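UDP-N-Acetylglucosamine 2-Epimerase (Thermus thermophilus, PDB 1V4V) probably catalyses the interconversion of UDP-N-acetylglucosamine and its C2 epimer, UDP-N-acetylmannosamine, as a homodimeric two-domain enzyme of the GT-B type. Local coordinates at residues Ala220-Val224 with Pro321-Tyr325. Numbering follows the deposited sequence. Where two conformers were deposited one is given.
Sequences ALKRV and PEGVY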
ATOM      1  N   ALA A 220     -44.500  -4.855  25.884  1.00 21.69           N
ATOM      2  CA  ALA A 220     -44.015  -6.180  26.245  1.00 20.72           C
ATOM      3  C   ALA A 220     -42.998  -6.042  27.379  1.00 19.76           C
ATOM      4  O   ALA A 220     -42.998  -6.830  28.329  1.00 20.49           O
ATOM      5  CB  ALA A 220     -43.365  -6.860  25.030  1.00 20.56           C
ATOM      6  N   LEU A 221     -42.136  -5.036  27.282  1.00 20.79           N
ATOM      7  CA  LEU A 221     -41.126  -4.822  28.314  1.00 21.81           C
ATOM      8  C   LEU A 221     -41.789  -4.376  29.620  1.00 22.13           C
ATOM      9  O   LEU A 221     -41.297  -4.671  30.710  1.00 20.64           O
ATOM     10  CB  LEU A 221     -40.098  -3.787  27.846  1.00 23.83           C
ATOM     11  CG  LEU A 221     -39.239  -4.229  26.654  1.00 27.89           C
ATOM     12  CD1 LEU A 221     -38.234  -3.146  26.322  1.00 30.40           C
ATOM     13  CD2 LEU A 221     -38.522  -5.533  26.976  1.00 29.49           C
ATOM     14  N   LYS A 222     -42.908  -3.664  29.505  1.00 20.62           N
ATOM     15  CA  LYS A 222     -43.638  -3.227  30.690  1.00 20.49           C
ATOM     16  C   LYS A 222     -44.146  -4.483  31.402  1.00 20.93           C
ATOM     17  O   LYS A 222     -44.091  -4.578  32.630  1.00 20.62           O
ATOM     18  CB  LYS A 222     -44.817  -2.330  30.294  1.00 22.12           C
ATOM     19  CG  LYS A 222     -45.714  -1.943  31.473  1.00 24.92           C
ATOM     20  CD  LYS A 222     -46.870  -1.055  31.027  1.00 26.84           C
ATOM     21  CE  LYS A 222     -47.770  -0.692  32.199  1.00 28.01           C
ATOM     22  NZ  LYS A 222     -49.007   0.022  31.760  0.50 24.68           N
ATOM     23  N   ARG A 223     -44.637  -5.454  30.629  1.00 20.26           N
ATOM     24  CA  ARG A 223     -45.124  -6.706  31.211  1.00 22.21           C
ATOM     25  C   ARG A 223     -43.992  -7.427  31.931  1.00 22.33           C
ATOM     26  O   ARG A 223     -44.189  -8.005  33.003  1.00 20.96           O
ATOM     27  CB  ARG A 223     -45.684  -7.643  30.134  1.00 23.83           C
ATOM     28  CG  ARG A 223     -47.063  -7.291  29.623  1.00 28.26           C
ATOM     29  CD  ARG A 223     -47.541  -8.347  28.627  1.00 29.51           C
ATOM     30  NE  ARG A 223     -47.885  -9.612  29.276  1.00 29.04           N
ATOM     31  CZ  ARG A 223     -48.101 -10.748  28.620  1.00 29.30           C
ATOM     32  NH1 ARG A 223     -48.000 -10.783  27.298  1.00 30.13           N
ATOM     33  NH2 ARG A 223     -48.432 -11.848  29.280  1.00 29.46           N
ATOM     34  N   VAL A 224     -42.805  -7.411  31.328  1.00 21.95           N
ATOM     35  CA  VAL A 224     -41.654  -8.061  31.940  1.00 20.97           C
ATOM     36  C   VAL A 224     -41.341  -7.376  33.274  1.00 20.02           C
ATOM     37  O   VAL A 224     -41.145  -8.035  34.295  1.00 20.42           O
ATOM     38  CB  VAL A 224     -40.398  -7.979  31.028  1.00 20.66           C
ATOM     39  CG1 VAL A 224     -39.186  -8.552  31.756  1.00 21.83           C
ATOM     40  CG2 VAL A 224     -40.645  -8.751  29.726  1.00 20.26           C
ATOM     41  N   PRO A 321     -44.583  -9.087  20.305  1.00 23.80           N
ATOM     42  CA  PRO A 321     -44.757  -8.745  21.726  1.00 24.24           C
ATOM     43  C   PRO A 321     -44.934  -9.920  22.701  1.00 24.07           C
ATOM     44  O   PRO A 321     -44.263  -9.979  23.733  1.00 23.11           O
ATOM     45  CB  PRO A 321     -45.968  -7.815  21.705  1.00 25.24           C
ATOM     46  CG  PRO A 321     -45.800  -7.110  20.381  1.00 23.50           C
ATOM     47  CD  PRO A 321     -45.468  -8.263  19.461  1.00 22.96           C
ATOM     48  N   GLU A 322     -45.843 -10.839  22.398  1.00 22.61           N
ATOM     49  CA  GLU A 322     -46.047 -11.984  23.282  1.00 22.06           C
ATOM     50  C   GLU A 322     -44.767 -12.817  23.356  1.00 19.59           C
ATOM     51  O   GLU A 322     -44.369 -13.269  24.431  1.00 19.52           O
ATOM     52  CB  GLU A 322     -47.207 -12.853  22.784  1.00 23.47           C
ATOM     53  CG  GLU A 322     -47.370 -14.162  23.566  1.00 24.55           C
ATOM     54  CD  GLU A 322     -47.779 -13.946  25.011  1.00 24.63           C
ATOM     55  OE1 GLU A 322     -47.667 -14.898  25.808  1.00 27.05           O
ATOM     56  OE2 GLU A 322     -48.221 -12.832  25.357  1.00 27.30           O
ATOM     57  N   GLY A 323     -44.128 -13.018  22.206  1.00 18.72           N
ATOM     58  CA  GLY A 323     -42.898 -13.789  22.168  1.00 19.67           C
ATOM     59  C   GLY A 323     -41.761 -13.140  22.942  1.00 20.22           C
ATOM     60  O   GLY A 323     -40.984 -13.824  23.611  1.00 20.97           O
ATOM     61  N   VAL A 324     -41.650 -11.818  22.850  1.00 19.00           N
ATOM     62  CA  VAL A 324     -40.596 -11.099  23.555  1.00 18.77           C
ATOM     63  C   VAL A 324     -40.787 -11.292  25.055  1.00 17.85           C
ATOM     64  O   VAL A 324     -39.830 -11.546  25.791  1.00 17.78           O
ATOM     65  CB  VAL A 324     -40.632  -9.586  23.223  1.00 18.00           C
ATOM     66  CG1 VAL A 324     -39.682  -8.828  24.138  1.00 19.42           C
ATOM     67  CG2 VAL A 324     -40.245  -9.370  21.767  1.00 19.41           C
ATOM     68  N   TYR A 325     -42.028 -11.164  25.509  1.00 17.45           N
ATOM     69  CA  TYR A 325     -42.330 -11.345  26.924  1.00 18.72           C
ATOM     70  C   TYR A 325     -41.946 -12.761  27.369  1.00 19.44           C
ATOM     71  O   TYR A 325     -41.283 -12.948  28.391  1.00 18.29           O
ATOM     72  CB  TYR A 325     -43.826 -11.113  27.174  1.00 20.30           C
ATOM     73  CG  TYR A 325     -44.289 -11.513  28.563  1.00 22.55           C
ATOM     74  CD1 TYR A 325     -43.953 -10.748  29.679  1.00 22.49           C
ATOM     75  CD2 TYR A 325     -45.046 -12.672  28.758  1.00 25.72           C
ATOM     76  CE1 TYR A 325     -44.355 -11.124  30.957  1.00 23.82           C
ATOM     77  CE2 TYR A 325     -45.454 -13.059  30.034  1.00 27.18           C
ATOM     78  CZ  TYR A 325     -45.103 -12.280  31.127  1.00 27.22           C
ATOM     79  OH  TYR A 325     -45.481 -12.660  32.394  1.00 29.98           O
TER
HETATM   80  O   HOH W   1     -46.289  -9.074  25.794  1.00 26.36           O
HETATM   81  O   HOH W   2     -48.818 -14.460  28.249  1.00 43.15           O
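Arg223 reaches across to the start of helix 321-332 and joins Glu322 and Tyr325 through one guanidinium group. In the salt bridge, Arg223 NH1 donates to Glu322 OE2 at 2.8 Å, with an N-H...O angle of 158°. Glu322 OE2 lies in the guanidinium plane and is met on its syn side, with the donor tilted out of the carboxylate plane. Glu322 OE1 is shared between Arg326, its salt-bridge partner one turn on, and a water that also accepts from Arg223 NH2. A second water takes a bond from Arg223 NH1 and donates a weak one to Pro321 O.

The same guanidinium lies flat on one face of the Tyr325 ring, the planes 18° apart, in a cation-pi stack with CZ 3.8 Å from the ring centroid. Arg223 NH2 comes closest, 3.3 Å from Tyr325 CE2. A bend in the arginine chain at chi3 folds the guanidinium back over the ring, while Arg223 CB packs against Tyr325 CD1 at 3.6 Å. An alanine in place of Tyr325 would probably leave the guanidinium without its aromatic support, freer to swing away from Glu322, and strip Val224 of a neighbour.

Apolar contacts form the more deeply buried side. Val224 CG2 touches Tyr325 CD1 at 3.9 Å, and Ala220 CB packs against the CB atoms of Pro321 and Val324. The same methyl is in van der Waals contact with the carbonyl oxygen Pro321 O (3.5 Å). Ala220 and Pro321 are where the two backbones come nearest, CA to CA 5.2 Å.

The two segments run roughly parallel, their axes 8.9 Å apart and crossing at -29°. They belong to helices 214-227 and 321-332, which pack side by side in the domain built on the six-stranded parallel sheet; Val324 continues the packing onto Leu217 and Leu299, and Val224 onto Val328 and Leu332.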